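Local coordinates for glycoside hydrolase, family 11\:clostridium cellulosome enzyme, dockerin type i\:polysaccharide (Clostridium thermocellum, PDB 2C79), which probably catalyses removal of acetyl groups from xylan as a metal-dependent acetyl xylan esterase of the NodB-type polysaccharide deacetylase family, at residues 61-66 with 81-86; 13-18 with 36-41. All blocks are in the same frame, centred on the assembly; numbering follows the deposited sequence. Where two conformers were deposited one is given.

Contact 1 (61-66 with 81-86). With CO (cobalt (II) ion), chain B.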
loop_
_atom_site.group_PDB
_atom_site.type_symbol
_atom_site.label_atom_id
_atom_site.label_comp_id
_atom_site.label_asym_id
_atom_site.label_seq_id
_atom_site.Cartn_x
_atom_site.Cartn_y
_atom_site.Cartn_z
ATOM N N ILE A 61 4.297 1.105 -6.719
ATOM C CA ILE A 61 2.972 1.696 -6.712
ATOM C C ILE A 61 1.961 0.613 -7.077
ATOM O O ILE A 61 2.130 -0.070 -8.096
ATOM C CB ILE A 61 2.867 2.873 -7.698
ATOM C CG1 ILE A 61 3.854 3.996 -7.282
ATOM C CG2 ILE A 61 1.443 3.431 -7.704
ATOM C CD1 ILE A 61 3.923 5.135 -8.311
ATOM N N GLY A 62 0.916 0.504 -6.253
ATOM C CA GLY A 62 -0.204 -0.379 -6.555
ATOM C C GLY A 62 -1.497 0.413 -6.666
ATOM O O GLY A 62 -1.513 1.658 -6.556
ATOM N N ASN A 63 -2.602 -0.301 -6.901
ATOM C CA ASN A 63 -3.879 0.329 -7.275
ATOM C C ASN A 63 -4.866 0.227 -6.082
ATOM O O ASN A 63 -5.085 -0.897 -5.579
ATOM C CB ASN A 63 -4.416 -0.467 -8.478
ATOM C CG ASN A 63 -5.619 0.166 -9.169
ATOM O OD1 ASN A 63 -6.582 0.576 -8.519
ATOM N ND2 ASN A 63 -5.591 0.213 -10.516
ATOM N N HIS A 64 -5.384 1.376 -5.616
ATOM C CA HIS A 64 -6.396 1.380 -4.539
ATOM C C HIS A 64 -7.720 1.939 -5.077
ATOM O O HIS A 64 -8.528 2.494 -4.320
ATOM C CB HIS A 64 -5.879 2.175 -3.318
ATOM C CG HIS A 64 -6.660 1.999 -2.043
ATOM N ND1 HIS A 64 -7.191 0.785 -1.617
ATOM C CD2 HIS A 64 -6.878 2.878 -1.024
ATOM C CE1 HIS A 64 -7.749 0.951 -0.414
ATOM N NE2 HIS A 64 -7.570 2.210 -0.029
ATOM N N SER A 65 -7.935 1.804 -6.384
ATOM C CA SER A 65 -9.199 2.199 -7.008
ATOM C C SER A 65 -9.200 3.678 -7.398
ATOM O O SER A 65 -8.342 4.440 -6.953
ATOM C CB SER A 65 -10.375 1.898 -6.077
ATOM O OG SER A 65 -10.881 3.085 -5.495
ATOM N N TRP A 66 -10.162 4.083 -8.226
ATOM C CA TRP A 66 -10.278 5.490 -8.603
ATOM C C TRP A 66 -10.672 6.392 -7.439
ATOM O O TRP A 66 -10.331 7.584 -7.418
ATOM C CB TRP A 66 -11.319 5.628 -9.718
ATOM C CG TRP A 66 -11.407 7.031 -10.267
ATOM C CD1 TRP A 66 -12.395 7.942 -10.050
ATOM C CD2 TRP A 66 -10.407 7.701 -11.059
ATOM N NE1 TRP A 66 -12.121 9.104 -10.716
ATOM C CE2 TRP A 66 -10.891 9.008 -11.320
ATOM C CE3 TRP A 66 -9.176 7.303 -11.620
ATOM C CZ2 TRP A 66 -10.157 9.938 -12.085
ATOM C CZ3 TRP A 66 -8.432 8.245 -12.347
ATOM C CH2 TRP A 66 -8.934 9.548 -12.566
ATOM N N LYS A 81 -13.789 0.215 -15.030
ATOM C CA LYS A 81 -13.480 1.647 -15.241
ATOM C C LYS A 81 -12.592 2.191 -14.118
ATOM O O LYS A 81 -11.609 2.903 -14.340
ATOM C CB LYS A 81 -14.751 2.484 -15.363
ATOM C CG LYS A 81 -14.485 3.959 -15.546
ATOM C CD LYS A 81 -15.779 4.728 -15.816
ATOM C CE LYS A 81 -15.547 6.244 -15.796
ATOM N NZ LYS A 81 -14.482 6.656 -16.760
ATOM N N SER A 82 -12.980 1.872 -12.886
ATOM C CA SER A 82 -12.235 2.374 -11.717
ATOM C C SER A 82 -10.757 1.903 -11.740
ATOM O O SER A 82 -9.837 2.701 -11.545
ATOM C CB SER A 82 -12.955 1.870 -10.457
ATOM O OG SER A 82 -12.249 2.292 -9.311
ATOM N N ILE A 83 -10.544 0.613 -12.005
ATOM C CA ILE A 83 -9.171 0.057 -12.064
ATOM C C ILE A 83 -8.371 0.556 -13.286
ATOM O O ILE A 83 -7.171 0.841 -13.163
ATOM C CB ILE A 83 -9.178 -1.487 -12.009
ATOM C CG1 ILE A 83 -9.167 -1.984 -10.547
ATOM C CG2 ILE A 83 -7.917 -2.051 -12.695
ATOM C CD1 ILE A 83 -10.246 -1.485 -9.657
ATOM N N ALA A 84 -9.011 0.616 -14.463
ATOM C CA ALA A 84 -8.309 1.022 -15.679
ATOM C C ALA A 84 -7.931 2.481 -15.628
ATOM O O ALA A 84 -6.808 2.855 -15.999
ATOM C CB ALA A 84 -9.144 0.737 -16.926
ATOM N N ASP A 85 -8.847 3.311 -15.165
ATOM C CA ASP A 85 -8.557 4.757 -15.107
ATOM C C ASP A 85 -7.414 5.031 -14.134
ATOM O O ASP A 85 -6.587 5.949 -14.371
ATOM C CB ASP A 85 -9.821 5.545 -14.698
ATOM C CG ASP A 85 -10.846 5.635 -15.827
ATOM O OD1 ASP A 85 -10.588 5.116 -16.951
ATOM O OD2 ASP A 85 -11.974 6.186 -15.589
ATOM N N THR A 86 -7.383 4.278 -13.013
ATOM C CA THR A 86 -6.301 4.445 -12.040
ATOM C C THR A 86 -4.973 3.977 -12.642
ATOM O O THR A 86 -3.940 4.665 -12.513
ATOM C CB THR A 86 -6.668 3.677 -10.755
ATOM O OG1 THR A 86 -7.885 4.264 -10.254
ATOM C CG2 THR A 86 -5.564 3.878 -9.679
HETATM CO CO CO B . -8.392 3.213 1.703
HETATM O O HOH W 1 -9.347 4.273 3.270
HETATM O O HOH W 2 -9.970 3.964 0.571
HETATM O O HOH W 3 -9.694 1.448 2.193
HETATM O O HOH W 4 -7.200 2.272 3.126
#
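The carboxamide of Asn-63 and the backbone N of Trp-66 both donate to helix 76-94, and between them lies an Asx turn at the end of strand 60-63 of the NodB-homology fold. Asn-63 OD1 reaches along its own chain to accept from Ser-65 N at 2.8 Å, while ND2 spans the gap to Ile-83 O at 3.1 Å. This carbonyl sits almost in the amide plane and takes the N-H on a lone pair, though the bond is bent. ND2 also meets Asn-87 OD1, so three partners fix the turn of the amide. With CG anti to the backbone N (chi1 -170°), the group is carried toward the helix, where the methyl of Thr-86 passes aslant to it, CG2 lying 3.6 Å from Asn-63 OD1.

The second bond is nearly straight: Trp-66 N gives its hydrogen to Ser-82 OG at 3.0 Å, with 173° at the hydrogen. Thr-86 OG1 comes up to the indole edge, near the ring plane, but spends its proton on Ser-82 O, which also accepts from Thr-86 N. Asp-85 lies against the six-membered ring, CB 3.6 Å from Trp-66 CE3, its carboxylate turned 78° to the indole.

His-64, the middle residue of the Asx turn, leaves the backbone on the side away from the helix. Its NE2 binds cobalt, a metal shared with Asp-13, and ND1 bonds to Arg-102 O, which helps hold the imidazole. At the outer end of the contact, Asp-85 OD2 receives Lys-81 NZ on its syn lone pair at 2.8 Å.

Contact 2 (13-18 with 36-41). With CO (cobalt (II) ion), chain B.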
loop_
_atom_site.group_PDB
_atom_site.type_symbol
_atom_site.label_atom_id
_atom_site.label_comp_id
_atom_site.label_asym_id
_atom_site.label_seq_id
_atom_site.Cartn_x
_atom_site.Cartn_y
_atom_site.Cartn_z
ATOM N N ASP A 13 -4.013 5.527 0.310
ATOM C CA ASP A 13 -4.979 6.612 0.450
ATOM C C ASP A 13 -4.416 7.928 -0.083
ATOM O O ASP A 13 -5.009 8.991 0.102
ATOM C CB ASP A 13 -5.403 6.770 1.911
ATOM C CG ASP A 13 -6.688 6.030 2.227
ATOM O OD1 ASP A 13 -6.979 5.025 1.546
ATOM O OD2 ASP A 13 -7.407 6.454 3.156
ATOM N N GLY A 14 -3.268 7.841 -0.745
ATOM C CA GLY A 14 -2.642 8.989 -1.367
ATOM C C GLY A 14 -2.667 8.893 -2.879
ATOM O O GLY A 14 -3.376 8.048 -3.441
ATOM N N PRO A 15 -1.896 9.741 -3.561
ATOM C CA PRO A 15 -0.874 10.636 -3.007
ATOM C C PRO A 15 -1.428 11.949 -2.515
ATOM O O PRO A 15 -2.390 12.500 -3.092
ATOM C CB PRO A 15 0.032 10.899 -4.219
ATOM C CG PRO A 15 -0.926 10.859 -5.416
ATOM C CD PRO A 15 -1.856 9.676 -5.037
ATOM N N ASP A 16 -0.738 12.492 -1.524
ATOM C CA ASP A 16 -0.999 13.865 -1.071
ATOM C C ASP A 16 0.356 14.535 -0.969
ATOM O O ASP A 16 1.241 14.049 -0.265
ATOM C CB ASP A 16 -1.697 13.816 0.304
ATOM C CG ASP A 16 -2.050 15.209 0.827
ATOM O OD1 ASP A 16 -1.170 15.889 1.387
ATOM O OD2 ASP A 16 -3.215 15.647 0.653
ATOM N N ASN A 17 0.525 15.665 -1.675
ATOM C CA ASN A 17 1.860 16.278 -1.707
ATOM C C ASN A 17 2.444 16.519 -0.314
ATOM O O ASN A 17 3.638 16.324 -0.106
ATOM C CB ASN A 17 1.827 17.604 -2.448
ATOM C CG ASN A 17 1.773 17.415 -3.974
ATOM O OD1 ASN A 17 2.389 16.470 -4.507
ATOM N ND2 ASN A 17 1.039 18.272 -4.674
ATOM N N VAL A 18 1.602 16.927 0.630
ATOM C CA VAL A 18 2.114 17.218 1.971
ATOM C C VAL A 18 2.241 15.909 2.781
ATOM O O VAL A 18 3.332 15.586 3.293
ATOM C CB VAL A 18 1.239 18.236 2.719
ATOM C CG1 VAL A 18 1.771 18.408 4.170
ATOM C CG2 VAL A 18 1.232 19.624 1.931
ATOM N N PHE A 36 3.082 1.964 -2.248
ATOM C CA PHE A 36 1.986 2.932 -2.088
ATOM C C PHE A 36 0.801 2.487 -2.939
ATOM O O PHE A 36 0.958 2.312 -4.171
ATOM C CB PHE A 36 2.445 4.324 -2.506
ATOM C CG PHE A 36 3.459 4.900 -1.549
ATOM C CD1 PHE A 36 4.817 4.569 -1.684
ATOM C CD2 PHE A 36 3.075 5.712 -0.484
ATOM C CE1 PHE A 36 5.748 5.064 -0.788
ATOM C CE2 PHE A 36 4.020 6.210 0.388
ATOM C CZ PHE A 36 5.338 5.854 0.275
ATOM N N MET A 37 -0.354 2.278 -2.282
ATOM C CA MET A 37 -1.591 1.828 -2.999
ATOM C C MET A 37 -2.385 3.104 -3.204
ATOM O O MET A 37 -2.919 3.687 -2.250
ATOM C CB MET A 37 -2.385 0.796 -2.181
ATOM C CG MET A 37 -1.512 -0.385 -1.683
ATOM S SD MET A 37 -0.672 -1.336 -3.005
ATOM C CE MET A 37 -2.063 -2.256 -3.673
ATOM N N VAL A 38 -2.349 3.626 -4.428
ATOM C CA VAL A 38 -2.812 5.017 -4.695
ATOM C C VAL A 38 -4.229 5.059 -5.258
ATOM O O VAL A 38 -4.723 4.089 -5.857
ATOM C CB VAL A 38 -1.828 5.758 -5.613
ATOM C CG1 VAL A 38 -0.392 5.844 -5.017
ATOM C CG2 VAL A 38 -1.790 5.124 -6.994
ATOM N N VAL A 39 -4.860 6.206 -5.046
ATOM C CA VAL A 39 -6.268 6.411 -5.420
ATOM C C VAL A 39 -6.245 7.295 -6.672
ATOM O O VAL A 39 -5.643 8.385 -6.688
ATOM C CB VAL A 39 -7.032 7.042 -4.247
ATOM C CG1 VAL A 39 -8.433 7.426 -4.667
ATOM C CG2 VAL A 39 -7.057 6.045 -3.109
ATOM N N GLY A 40 -6.860 6.796 -7.759
ATOM C CA GLY A 40 -6.718 7.464 -9.060
ATOM C C GLY A 40 -7.121 8.930 -9.080
ATOM O O GLY A 40 -6.476 9.782 -9.726
ATOM N N GLN A 41 -8.201 9.273 -8.372
ATOM C CA GLN A 41 -8.685 10.676 -8.246
ATOM C C GLN A 41 -7.614 11.642 -7.786
ATOM O O GLN A 41 -7.688 12.869 -8.003
ATOM C CB GLN A 41 -9.839 10.747 -7.232
ATOM C CG GLN A 41 -11.195 10.524 -7.910
ATOM C CD GLN A 41 -12.382 10.448 -6.953
ATOM O OE1 GLN A 41 -12.220 10.191 -5.769
ATOM N NE2 GLN A 41 -13.579 10.710 -7.471
HETATM CO CO CO B . -8.392 3.213 1.703
HETATM O O HOH W 1 -9.347 4.273 3.270
HETATM O O HOH W 2 -9.970 3.964 0.571
HETATM O O HOH W 3 -9.694 1.448 2.193
HETATM O O HOH W 4 -7.200 2.272 3.126
#
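A chi1 of -59° in Val-38 and of 173° in Val-39 puts one methyl of each, CG1 and CG2 respectively, beside its backbone N, facing the segment from Asp-13 to Pro-15. Val-39 CG2 comes 4.2 Å from Asp-13 CA. Val-38 has its other methyl, CG2, between N and the carbonyl carbon; the side chain meets Pro-15 at an angle, at ring atom CD, 4.0 Å from Val-38 CB.

The backbone does the rest. Val-39 N donates to Gly-14 O at 2.9 Å, a nearly straight bond, and Val-38 CA adds a C-H contact to the same oxygen at 3.3 Å. One residue earlier, Asp-13 N makes a weak bond to Met-37 O. The chain turns its corner at Asp-13. The peptide before Pro-15 is cis, and beyond it Asp-16 takes the N-cap position of helix 17-30 and forms a salt bridge with Arg-42.

This is the Asp-Gly end of the TFDDG sequence, a hallmark of NodB-type deacetylases, and it lies at the C-terminal end of strand 6-12. The Asp-13 side chain leaves the backbone away from strand 35-38, and OD1 binds the cobalt at 2.3 Å. OD2 instead accepts from metal-bound water 1 at 2.9 Å and has a further, weak bond from Gln-158 NE2. The carboxylate therefore bridges metal and water, so its rotation is restricted. With His-64 completing the shell, four of the six ligands are waters, consistent with a site where substrate could displace one, and the cobalt would probably polarise the waters it holds.

Followed from the N terminus, the chain leaves strand 6-12 at Asp-13, runs through helix 17-30 and returns along strand 35-38, where contact 2 closes this beta-alpha-beta crossover. It then passes through helix 48-56 into strand 60-63, and contact 1 closes the next, shorter loop onto helix 76-94. The two loops follow in series, neither nested nor crossed. They join at the sheet, where strands 35-38 and 60-63 are parallel neighbours: Gly-62 N reaches Phe-36 O, and His-64 N reaches Val-38 O, each at 2.8 Å, probably as hydrogen bonds. Contact 1 ties strand 60-63 to helix 76-94 and contact 2 the end of strand 6-12 to strand 35-38; the two meet at the cobalt.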